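PDB 5KLP: Serine/threonine-protein acetyltransferase HopZ1a from Pseudomonas syringae pv. syringae, which acetylates serine, threonine and lysine residues of host proteins from acetyl-CoA, with inositol hexakisphosphate as cofactor, and so disrupts the host microtubule network and immunity. Local coordinates for residues L23-K26 with I27-K31; Y74-N77 with Q78-P81; A293-L296 with V297-N300; R329-E332 with I333-L337. The protein carries 10 engineered substitutions. All blocks are in the same frame, centred on the assembly; numbering follows the deposited sequence.

Contact 1: L23-K26 with I27-K31; sequences LQQK and INDLK. With IHP (inositol hexakisphosphate), chain D.
I27, N28 and D29 donate their amide hydrogens to the carbonyl oxygens of L23, Q24 and Q25 one helical turn earlier. The three bonds, I27 N to L23 O, N28 N to Q24 O and D29 N to Q25 O, measure 2.9, 2.8 and 2.9 Å. The fourth in the series, L30 N to K26 O, is longer at 3.2 Å and less straight, with an angle of 140° at the hydrogen.

Packing centres on I27. With chi1 at -72°, CG1 lies beside the backbone N, 3.5 Å from L23 O, and CD1 continues past the same carbonyl oxygen. The I27 side chain also meets S53 and makes apolar contact with L49 and A52 of helix 40-53 and L330 of helix 324-340. Helix 21-36 packs against these two helices beside the inositol hexakisphosphate pocket, in a family whose acetyltransferase activity is allosterically controlled by this cofactor.

Between polar side chains the approach is looser. Q25 bends at chi2 and brings NE2 to 3.6 Å from D29 OD1, the amide and carboxylate standing nearly perpendicular; D29 OD2 also has a long, weak ion pair with K334.

Ligand binding falls to K26, which reaches away from the helix. Its chain is extended as far as CE and turns at the last bond (chi4 -89°), which places NZ 2.7 Å from O44 of the inositol hexakisphosphate. A second, weak bond of 3.5 Å runs from K26 NZ to O24 of the same phosphate, while Q331 and F303 touch the side chain.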
# COMPACT_ATOMS: atom_id res chain seq x y z
N LEU A 23 -18.50 0.29 9.88
CA LEU A 23 -18.58 -0.04 8.47
C LEU A 23 -19.94 0.35 7.90
O LEU A 23 -20.02 0.91 6.81
CB LEU A 23 -18.34 -1.54 8.26
CG LEU A 23 -18.02 -2.05 6.86
CD1 LEU A 23 -16.87 -1.28 6.21
CD2 LEU A 23 -17.67 -3.53 6.97
N GLN A 24 -21.00 0.09 8.66
CA GLN A 24 -22.36 0.42 8.24
C GLN A 24 -22.52 1.92 8.01
O GLN A 24 -23.25 2.35 7.12
CB GLN A 24 -23.38 -0.09 9.27
CG GLN A 24 -24.84 0.14 8.88
CD GLN A 24 -25.23 -0.56 7.59
OE1 GLN A 24 -25.56 0.08 6.60
NE2 GLN A 24 -25.21 -1.88 7.60
N GLN A 25 -21.83 2.72 8.82
CA GLN A 25 -21.91 4.16 8.67
C GLN A 25 -21.24 4.56 7.35
O GLN A 25 -21.70 5.46 6.64
CB GLN A 25 -21.23 4.85 9.86
CG GLN A 25 -21.41 6.34 9.99
CD GLN A 25 -22.88 6.78 10.06
OE1 GLN A 25 -23.71 6.10 10.67
NE2 GLN A 25 -23.18 7.97 9.56
N LYS A 26 -20.15 3.88 7.01
CA LYS A 26 -19.51 4.16 5.73
C LYS A 26 -20.39 3.70 4.57
O LYS A 26 -20.42 4.34 3.53
CB LYS A 26 -18.12 3.53 5.66
CG LYS A 26 -17.12 4.17 6.61
CD LYS A 26 -15.76 3.53 6.44
CE LYS A 26 -14.69 4.19 7.32
NZ LYS A 26 -14.00 5.33 6.66
N ILE A 27 -21.10 2.59 4.76
CA ILE A 27 -22.07 2.12 3.78
C ILE A 27 -23.18 3.17 3.60
O ILE A 27 -23.51 3.56 2.47
CB ILE A 27 -22.69 0.76 4.20
CG1 ILE A 27 -21.67 -0.36 4.03
CG2 ILE A 27 -23.96 0.46 3.40
CD1 ILE A 27 -22.09 -1.66 4.65
N ASN A 28 -23.76 3.62 4.71
CA ASN A 28 -24.84 4.60 4.65
C ASN A 28 -24.42 5.95 4.04
O ASN A 28 -25.21 6.61 3.36
CB ASN A 28 -25.42 4.81 6.05
CG ASN A 28 -26.08 3.55 6.59
OD1 ASN A 28 -26.44 2.66 5.82
ND2 ASN A 28 -26.26 3.49 7.90
N ASP A 29 -23.19 6.35 4.30
CA ASP A 29 -22.66 7.59 3.73
C ASP A 29 -22.50 7.48 2.21
O ASP A 29 -22.71 8.46 1.50
CB ASP A 29 -21.33 7.96 4.38
CG ASP A 29 -21.50 8.47 5.80
OD1 ASP A 29 -22.62 8.89 6.16
OD2 ASP A 29 -20.51 8.46 6.56
N LEU A 30 -22.13 6.31 1.72
CA LEU A 30 -21.85 6.16 0.30
C LEU A 30 -23.12 5.95 -0.51
O LEU A 30 -23.24 6.45 -1.63
CB LEU A 30 -20.87 5.01 0.05
CG LEU A 30 -20.60 4.73 -1.44
CD1 LEU A 30 -20.07 5.99 -2.14
CD2 LEU A 30 -19.66 3.55 -1.65
N LYS A 31 -24.08 5.24 0.08
CA LYS A 31 -25.28 4.80 -0.63
C LYS A 31 -26.01 5.86 -1.48
O LYS A 31 -26.30 5.60 -2.65
CB LYS A 31 -26.25 4.19 0.37
CG LYS A 31 -27.35 3.36 -0.26
CD LYS A 31 -27.83 2.31 0.72
CE LYS A 31 -26.67 1.50 1.25
NZ LYS A 31 -27.12 0.55 2.31
C1 IHP D . -9.85 10.67 6.52
C2 IHP D . -9.19 9.23 6.31
C3 IHP D . -9.67 7.96 7.10
C4 IHP D . -10.78 8.26 8.21
C5 IHP D . -10.91 9.68 8.72
C6 IHP D . -11.10 10.53 7.47
O11 IHP D . -8.98 11.57 6.90
P1 IHP D . -8.51 13.04 6.19
O21 IHP D . -7.01 13.24 6.35
O31 IHP D . -9.23 14.20 6.89
O41 IHP D . -8.82 13.16 4.71
O12 IHP D . -7.82 9.27 6.24
P2 IHP D . -7.12 8.82 4.78
O22 IHP D . -7.61 9.75 3.65
O32 IHP D . -5.58 8.83 4.78
O42 IHP D . -7.63 7.41 4.40
O13 IHP D . -8.62 7.46 7.63
P3 IHP D . -7.78 6.01 7.51
O23 IHP D . -7.23 5.59 6.14
O33 IHP D . -6.62 6.49 8.38
O43 IHP D . -8.49 4.82 8.15
O14 IHP D . -10.69 7.42 9.26
P4 IHP D . -11.61 6.10 9.41
O24 IHP D . -11.11 4.95 8.54
O34 IHP D . -11.70 5.63 10.88
O44 IHP D . -13.06 6.40 8.97
O15 IHP D . -9.99 10.10 9.60
P5 IHP D . -10.34 10.44 11.24
O25 IHP D . -11.73 9.91 11.62
O35 IHP D . -9.31 9.76 12.18
O45 IHP D . -10.32 11.94 11.54
O16 IHP D . -11.58 11.73 7.79
P6 IHP D . -12.64 12.59 6.88
O26 IHP D . -13.64 11.65 6.21
O36 IHP D . -13.41 13.62 7.73
O46 IHP D . -11.90 13.37 5.79

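Contact 2: Y74-N77 with Q78-P81; sequences YIEN and QRNP
R79 folds back over the preceding turn, towards I75 and E76. Its CB lies 3.7 Å from I75 O, the carbonyl that also accepts the R79 amide. CG comes closer to that oxygen and begins to pass over the I75 methyl CG2. CD then sits between two neighbours, 3.9 Å from I75 CG2 and slightly nearer to E76 OE1. A bend at chi3 (57°) turns the guanidinium so that its edge faces the glutamate, where NH1 meets E76 OE1 at 2.7 Å in a salt bridge.

The carboxylate offers its syn lone pair, and OE1 lies within 9° of the guanidinium plane, although the two flat groups are themselves nearly perpendicular. This is an i to i+3 ion pair in the last turn of helix 61-79. It leaves NH2 pointing onward to a phosphate oxygen of inositol hexakisphosphate, consistent with E76 positioning this ligand-binding arginine from the second shell. OE2 of the same glutamate pairs with R335.

The chain leaves the helix at N80. E76 O receives N80 N at 3.0 Å and, more weakly, N80 ND2 at 3.3 Å, and the N80 amide lies almost coplanar with the E76 carboxylate. One residue further on, P81 CA makes a CA-H...O contact of 3.5 Å with N77 O, while N77 OD1 accepts from the backbone N of L85.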
# COMPACT_ATOMS: atom_id res chain seq x y z
N TYR A 74 -6.80 10.71 -9.39
CA TYR A 74 -7.07 12.07 -9.86
C TYR A 74 -7.72 12.91 -8.74
O TYR A 74 -7.38 14.08 -8.55
CB TYR A 74 -7.94 12.01 -11.11
CG TYR A 74 -8.22 13.36 -11.73
CD1 TYR A 74 -7.23 14.01 -12.45
CD2 TYR A 74 -9.46 13.96 -11.63
CE1 TYR A 74 -7.46 15.24 -13.03
CE2 TYR A 74 -9.71 15.18 -12.22
CZ TYR A 74 -8.71 15.82 -12.92
OH TYR A 74 -8.94 17.03 -13.50
N ILE A 75 -8.68 12.33 -8.03
CA ILE A 75 -9.37 13.02 -6.94
C ILE A 75 -8.44 13.28 -5.75
O ILE A 75 -8.39 14.37 -5.19
CB ILE A 75 -10.57 12.18 -6.42
CG1 ILE A 75 -11.70 12.10 -7.46
CG2 ILE A 75 -11.06 12.71 -5.09
CD1 ILE A 75 -12.21 13.42 -7.91
N GLU A 76 -7.66 12.28 -5.40
CA GLU A 76 -6.80 12.40 -4.22
C GLU A 76 -5.66 13.39 -4.47
O GLU A 76 -5.26 14.12 -3.56
CB GLU A 76 -6.24 11.03 -3.82
CG GLU A 76 -7.24 10.07 -3.16
CD GLU A 76 -7.84 10.61 -1.85
OE1 GLU A 76 -7.37 11.64 -1.33
OE2 GLU A 76 -8.77 9.98 -1.31
N ASN A 77 -5.18 13.47 -5.71
CA ASN A 77 -4.16 14.45 -6.04
C ASN A 77 -4.67 15.87 -5.84
O ASN A 77 -3.90 16.78 -5.50
CB ASN A 77 -3.67 14.27 -7.47
CG ASN A 77 -2.57 13.23 -7.58
OD1 ASN A 77 -1.84 12.99 -6.61
ND2 ASN A 77 -2.43 12.63 -8.76
N GLN A 78 -5.96 16.06 -6.08
CA GLN A 78 -6.61 17.34 -5.88
C GLN A 78 -6.88 17.62 -4.41
O GLN A 78 -6.68 18.74 -3.97
CB GLN A 78 -7.90 17.41 -6.67
CG GLN A 78 -7.64 17.29 -8.15
CD GLN A 78 -6.65 18.32 -8.65
OE1 GLN A 78 -5.52 17.98 -9.01
NE2 GLN A 78 -7.06 19.58 -8.65
N ARG A 79 -7.36 16.61 -3.68
CA ARG A 79 -7.65 16.79 -2.25
C ARG A 79 -6.38 17.16 -1.48
O ARG A 79 -6.42 17.93 -0.53
CB ARG A 79 -8.26 15.52 -1.64
CG ARG A 79 -9.61 15.12 -2.23
CD ARG A 79 -10.28 13.94 -1.51
NE ARG A 79 -10.47 14.17 -0.08
CZ ARG A 79 -9.68 13.74 0.90
NH1 ARG A 79 -8.58 13.03 0.63
NH2 ARG A 79 -9.98 14.03 2.16
N ASN A 80 -5.26 16.58 -1.90
CA ASN A 80 -3.98 16.76 -1.20
C ASN A 80 -2.88 17.14 -2.18
O ASN A 80 -2.08 16.29 -2.56
CB ASN A 80 -3.56 15.48 -0.48
CG ASN A 80 -4.68 14.85 0.31
OD1 ASN A 80 -5.00 15.30 1.41
ND2 ASN A 80 -5.29 13.80 -0.24
N PRO A 81 -2.83 18.41 -2.60
CA PRO A 81 -1.79 18.82 -3.55
C PRO A 81 -0.40 18.46 -3.01
O PRO A 81 -0.16 18.54 -1.81
CB PRO A 81 -1.99 20.34 -3.67
CG PRO A 81 -2.82 20.72 -2.49
CD PRO A 81 -3.67 19.53 -2.16

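Contact 3: A293-L296 with V297-N300; sequences AENL and VQRN. With IHP (inositol hexakisphosphate), chain D.
N295 and Q298 are brought together by opposite turns of their first torsions. In N295, chi1 of 63° sets CG between the backbone N and the carbonyl carbon, where OD1 can receive Q298 N (2.9 Å, 167° at the hydrogen). In Q298, CG lies beside the backbone N and the rest of the chain is extended, which returns OE1 to N295 N at 2.9 Å, in the carbonyl plane. The exchange is a capping box with N295 as N-cap of helix 296-302, and the two amides stack.

R299, in the first turn, extends its side chain to inositol hexakisphosphate. It is extended from CG to NE, and chi4 of 87° turns the guanidinium so that NH1 reaches O34 of the ligand at 2.7 Å and NH2 reaches O24 of the same phosphate at 2.8 Å. S324 also accepts from NH2. The E294 side chain crosses the base of this arginine, its OE2 paired with R22, another ligand-binding residue. OE1 of E294 stays 4.2 Å from R299 NH1, and one water spans that gap, donating to E294 OE1 and accepting from R299 NH1, each at 2.9 Å.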
# COMPACT_ATOMS: atom_id res chain seq x y z
N ALA A 293 -10.10 8.27 22.04
CA ALA A 293 -8.98 7.71 21.30
C ALA A 293 -9.21 6.26 20.93
O ALA A 293 -9.98 5.54 21.58
CB ALA A 293 -7.69 7.85 22.09
N GLU A 294 -8.52 5.82 19.89
CA GLU A 294 -8.67 4.48 19.38
C GLU A 294 -7.29 3.95 19.02
O GLU A 294 -6.52 4.63 18.33
CB GLU A 294 -9.60 4.48 18.16
CG GLU A 294 -9.81 3.15 17.49
CD GLU A 294 -10.93 3.18 16.46
OE1 GLU A 294 -10.83 3.94 15.47
OE2 GLU A 294 -11.90 2.42 16.63
N ASN A 295 -6.94 2.78 19.53
CA ASN A 295 -5.68 2.16 19.15
C ASN A 295 -5.91 1.08 18.10
O ASN A 295 -7.05 0.80 17.72
CB ASN A 295 -4.93 1.60 20.37
CG ASN A 295 -5.69 0.49 21.09
OD1 ASN A 295 -6.34 -0.36 20.47
ND2 ASN A 295 -5.59 0.47 22.41
N LEU A 296 -4.82 0.47 17.64
CA LEU A 296 -4.87 -0.50 16.56
C LEU A 296 -5.81 -1.69 16.84
O LEU A 296 -6.57 -2.11 15.98
CB LEU A 296 -3.46 -0.99 16.27
CG LEU A 296 -3.03 -1.37 14.87
CD1 LEU A 296 -3.45 -0.30 13.85
CD2 LEU A 296 -1.52 -1.57 14.87
N VAL A 297 -5.75 -2.24 18.05
CA VAL A 297 -6.63 -3.36 18.36
C VAL A 297 -8.10 -2.93 18.41
O VAL A 297 -8.98 -3.62 17.91
CB VAL A 297 -6.22 -4.04 19.67
CG1 VAL A 297 -7.33 -4.94 20.16
CG2 VAL A 297 -4.93 -4.85 19.45
N GLN A 298 -8.37 -1.76 18.99
CA GLN A 298 -9.74 -1.28 19.09
C GLN A 298 -10.30 -1.01 17.70
O GLN A 298 -11.47 -1.30 17.43
CB GLN A 298 -9.81 -0.01 19.94
CG GLN A 298 -9.53 -0.26 21.42
CD GLN A 298 -9.32 1.02 22.19
OE1 GLN A 298 -8.78 1.99 21.65
NE2 GLN A 298 -9.75 1.04 23.44
N ARG A 299 -9.47 -0.47 16.82
CA ARG A 299 -9.91 -0.21 15.46
C ARG A 299 -10.26 -1.51 14.76
O ARG A 299 -11.34 -1.63 14.16
CB ARG A 299 -8.84 0.54 14.66
CG ARG A 299 -9.30 0.77 13.24
CD ARG A 299 -8.30 1.47 12.35
NE ARG A 299 -8.90 1.55 11.02
CZ ARG A 299 -9.71 2.53 10.62
NH1 ARG A 299 -9.98 3.56 11.41
NH2 ARG A 299 -10.24 2.48 9.40
N ASN A 300 -9.36 -2.49 14.87
CA ASN A 300 -9.56 -3.79 14.25
C ASN A 300 -10.88 -4.41 14.69
O ASN A 300 -11.65 -4.91 13.86
CB ASN A 300 -8.41 -4.73 14.58
CG ASN A 300 -8.46 -6.02 13.77
OD1 ASN A 300 -9.26 -6.91 14.05
ND2 ASN A 300 -7.60 -6.12 12.75
C1 IHP D . -9.85 10.67 6.52
C2 IHP D . -9.19 9.23 6.31
C3 IHP D . -9.67 7.96 7.10
C4 IHP D . -10.78 8.26 8.21
C5 IHP D . -10.91 9.68 8.72
C6 IHP D . -11.10 10.53 7.47
O11 IHP D . -8.98 11.57 6.90
P1 IHP D . -8.51 13.04 6.19
O21 IHP D . -7.01 13.24 6.35
O31 IHP D . -9.23 14.20 6.89
O41 IHP D . -8.82 13.16 4.71
O12 IHP D . -7.82 9.27 6.24
P2 IHP D . -7.12 8.82 4.78
O22 IHP D . -7.61 9.75 3.65
O32 IHP D . -5.58 8.83 4.78
O42 IHP D . -7.63 7.41 4.40
O13 IHP D . -8.62 7.46 7.63
P3 IHP D . -7.78 6.01 7.51
O23 IHP D . -7.23 5.59 6.14
O33 IHP D . -6.62 6.49 8.38
O43 IHP D . -8.49 4.82 8.15
O14 IHP D . -10.69 7.42 9.26
P4 IHP D . -11.61 6.10 9.41
O24 IHP D . -11.11 4.95 8.54
O34 IHP D . -11.70 5.63 10.88
O44 IHP D . -13.06 6.40 8.97
O15 IHP D . -9.99 10.10 9.60
P5 IHP D . -10.34 10.44 11.24
O25 IHP D . -11.73 9.91 11.62
O35 IHP D . -9.31 9.76 12.18
O45 IHP D . -10.32 11.94 11.54
O16 IHP D . -11.58 11.73 7.79
P6 IHP D . -12.64 12.59 6.88
O26 IHP D . -13.64 11.65 6.21
O36 IHP D . -13.41 13.62 7.73
O46 IHP D . -11.90 13.37 5.79
O HOH W 1 -8.66 4.68 13.73

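Contact 4: R329-E332 with I333-L337; sequences RLQE and IKRVL. With IHP (inositol hexakisphosphate), chain D.
Q331 and R335, an i to i+4 pair on the C-terminal helix 324-340, form an amide-guanidinium stack that lines the inositol hexakisphosphate pocket and presents neighbouring N-H groups to a single phosphate. Q331 NE2 donates to O42 of the ligand at 3.0 Å. R335 meets O22 with both terminal nitrogens, NH1 at 2.9 Å and NH2 at 3.2 Å, the latter bond more bent.

The Q331 amide lies on one face of the R335 guanidinium, 14° from parallel, with NE2 3.1 Å above the plane and displaced toward its rim. E332 contacts both donors and probably orients them. Its OE2 accepts from Q331 NE2 at 2.9 Å (171° at the hydrogen), leaving the other N-H of this amide for the phosphate. The same OE2 forms a salt bridge with R335 NH1, but well out of the guanidinium plane, so that attraction is one of charge alone.

Further out, E332 packs against M72, L194 and I198, and L330 faces helix 21-36. R329 sends its guanidinium to D326, D65 and D188. Its aliphatic part runs alongside I333, where R329 CG lies 4.0 Å from I333 CD1.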
# COMPACT_ATOMS: atom_id res chain seq x y z
N ARG A 329 -12.34 1.61 0.81
CA ARG A 329 -12.81 1.64 -0.57
C ARG A 329 -14.09 2.47 -0.69
O ARG A 329 -14.23 3.25 -1.62
CB ARG A 329 -13.03 0.23 -1.12
CG ARG A 329 -13.50 0.20 -2.59
CD ARG A 329 -13.34 -1.22 -3.17
NE ARG A 329 -13.54 -2.17 -2.09
CZ ARG A 329 -12.73 -3.16 -1.77
NH1 ARG A 329 -11.63 -3.43 -2.46
NH2 ARG A 329 -13.05 -3.91 -0.74
N LEU A 330 -15.02 2.29 0.24
CA LEU A 330 -16.26 3.06 0.28
C LEU A 330 -15.95 4.56 0.40
O LEU A 330 -16.58 5.40 -0.24
CB LEU A 330 -17.14 2.60 1.45
CG LEU A 330 -17.52 1.11 1.42
CD1 LEU A 330 -18.42 0.77 2.60
CD2 LEU A 330 -18.21 0.73 0.11
N GLN A 331 -14.97 4.88 1.25
CA GLN A 331 -14.54 6.26 1.44
C GLN A 331 -14.01 6.87 0.14
O GLN A 331 -14.32 8.02 -0.19
CB GLN A 331 -13.46 6.31 2.52
CG GLN A 331 -12.69 7.61 2.55
CD GLN A 331 -11.52 7.54 3.52
OE1 GLN A 331 -11.70 7.60 4.74
NE2 GLN A 331 -10.31 7.38 2.98
N GLU A 332 -13.21 6.10 -0.60
CA GLU A 332 -12.62 6.60 -1.83
C GLU A 332 -13.66 6.82 -2.93
O GLU A 332 -13.62 7.82 -3.64
CB GLU A 332 -11.54 5.64 -2.32
CG GLU A 332 -10.38 5.57 -1.35
CD GLU A 332 -9.88 6.96 -1.00
OE1 GLU A 332 -9.16 7.55 -1.84
OE2 GLU A 332 -10.22 7.47 0.10
N ILE A 333 -14.60 5.89 -3.05
CA ILE A 333 -15.66 6.02 -4.06
C ILE A 333 -16.52 7.23 -3.74
O ILE A 333 -16.83 8.05 -4.63
CB ILE A 333 -16.50 4.74 -4.11
CG1 ILE A 333 -15.62 3.57 -4.54
CG2 ILE A 333 -17.69 4.90 -5.06
CD1 ILE A 333 -16.31 2.24 -4.52
N LYS A 334 -16.85 7.39 -2.46
CA LYS A 334 -17.56 8.57 -1.99
C LYS A 334 -16.81 9.86 -2.37
O LYS A 334 -17.40 10.81 -2.88
CB LYS A 334 -17.76 8.50 -0.48
CG LYS A 334 -18.58 9.65 0.11
CD LYS A 334 -18.41 9.70 1.63
CE LYS A 334 -19.05 10.94 2.23
NZ LYS A 334 -19.16 10.85 3.72
N ARG A 335 -15.50 9.89 -2.15
CA ARG A 335 -14.74 11.07 -2.52
C ARG A 335 -14.83 11.35 -4.03
O ARG A 335 -14.94 12.50 -4.45
CB ARG A 335 -13.30 10.93 -2.07
CG ARG A 335 -13.14 11.15 -0.57
CD ARG A 335 -11.74 10.78 -0.08
NE ARG A 335 -11.65 10.94 1.36
CZ ARG A 335 -10.58 10.64 2.09
NH1 ARG A 335 -9.49 10.18 1.49
NH2 ARG A 335 -10.60 10.81 3.40
N VAL A 336 -14.78 10.29 -4.83
CA VAL A 336 -14.90 10.47 -6.28
C VAL A 336 -16.29 10.99 -6.66
O VAL A 336 -16.41 11.99 -7.38
CB VAL A 336 -14.62 9.17 -7.03
CG1 VAL A 336 -14.93 9.36 -8.51
CG2 VAL A 336 -13.17 8.77 -6.84
N LEU A 337 -17.33 10.35 -6.13
CA LEU A 337 -18.70 10.71 -6.50
C LEU A 337 -19.05 12.10 -5.97
O LEU A 337 -19.86 12.82 -6.58
CB LEU A 337 -19.70 9.67 -6.00
CG LEU A 337 -19.61 8.33 -6.73
CD1 LEU A 337 -20.62 7.33 -6.18
CD2 LEU A 337 -19.80 8.52 -8.25
C1 IHP D . -9.85 10.67 6.52
C2 IHP D . -9.19 9.23 6.31
C3 IHP D . -9.67 7.96 7.10
C4 IHP D . -10.78 8.26 8.21
C5 IHP D . -10.91 9.68 8.72
C6 IHP D . -11.10 10.53 7.47
O11 IHP D . -8.98 11.57 6.90
P1 IHP D . -8.51 13.04 6.19
O21 IHP D . -7.01 13.24 6.35
O31 IHP D . -9.23 14.20 6.89
O41 IHP D . -8.82 13.16 4.71
O12 IHP D . -7.82 9.27 6.24
P2 IHP D . -7.12 8.82 4.78
O22 IHP D . -7.61 9.75 3.65
O32 IHP D . -5.58 8.83 4.78
O42 IHP D . -7.63 7.41 4.40
O13 IHP D . -8.62 7.46 7.63
P3 IHP D . -7.78 6.01 7.51
O23 IHP D . -7.23 5.59 6.14
O33 IHP D . -6.62 6.49 8.38
O43 IHP D . -8.49 4.82 8.15
O14 IHP D . -10.69 7.42 9.26
P4 IHP D . -11.61 6.10 9.41
O24 IHP D . -11.11 4.95 8.54
O34 IHP D . -11.70 5.63 10.88
O44 IHP D . -13.06 6.40 8.97
O15 IHP D . -9.99 10.10 9.60
P5 IHP D . -10.34 10.44 11.24
O25 IHP D . -11.73 9.91 11.62
O35 IHP D . -9.31 9.76 12.18
O45 IHP D . -10.32 11.94 11.54
O16 IHP D . -11.58 11.73 7.79
P6 IHP D . -12.64 12.59 6.88
O26 IHP D . -13.64 11.65 6.21
O36 IHP D . -13.41 13.62 7.73
O46 IHP D . -11.90 13.37 5.79

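Overall arrangement
Along the chain contacts 1 to 4 follow in series, on helices 21-36, 61-79 and 324-340 and at the start of helix 296-302, around one inositol hexakisphosphate. Contact 4 is the hub: its centre is about 10 Å from that of contact 1, with L30 packed on L330, and about 13 Å from that of contact 2, where the E76 and E332 carboxylates come close, an approach that a shared proton could explain. Contact 3 touches none of the others, its centre lying about 27 Å from that of contact 2. The ligand bridges this separation: K26 and R299 share one phosphate, consistent with the cofactor tying the terminal helices to helix 296-302, which leads into CoA-binding residues.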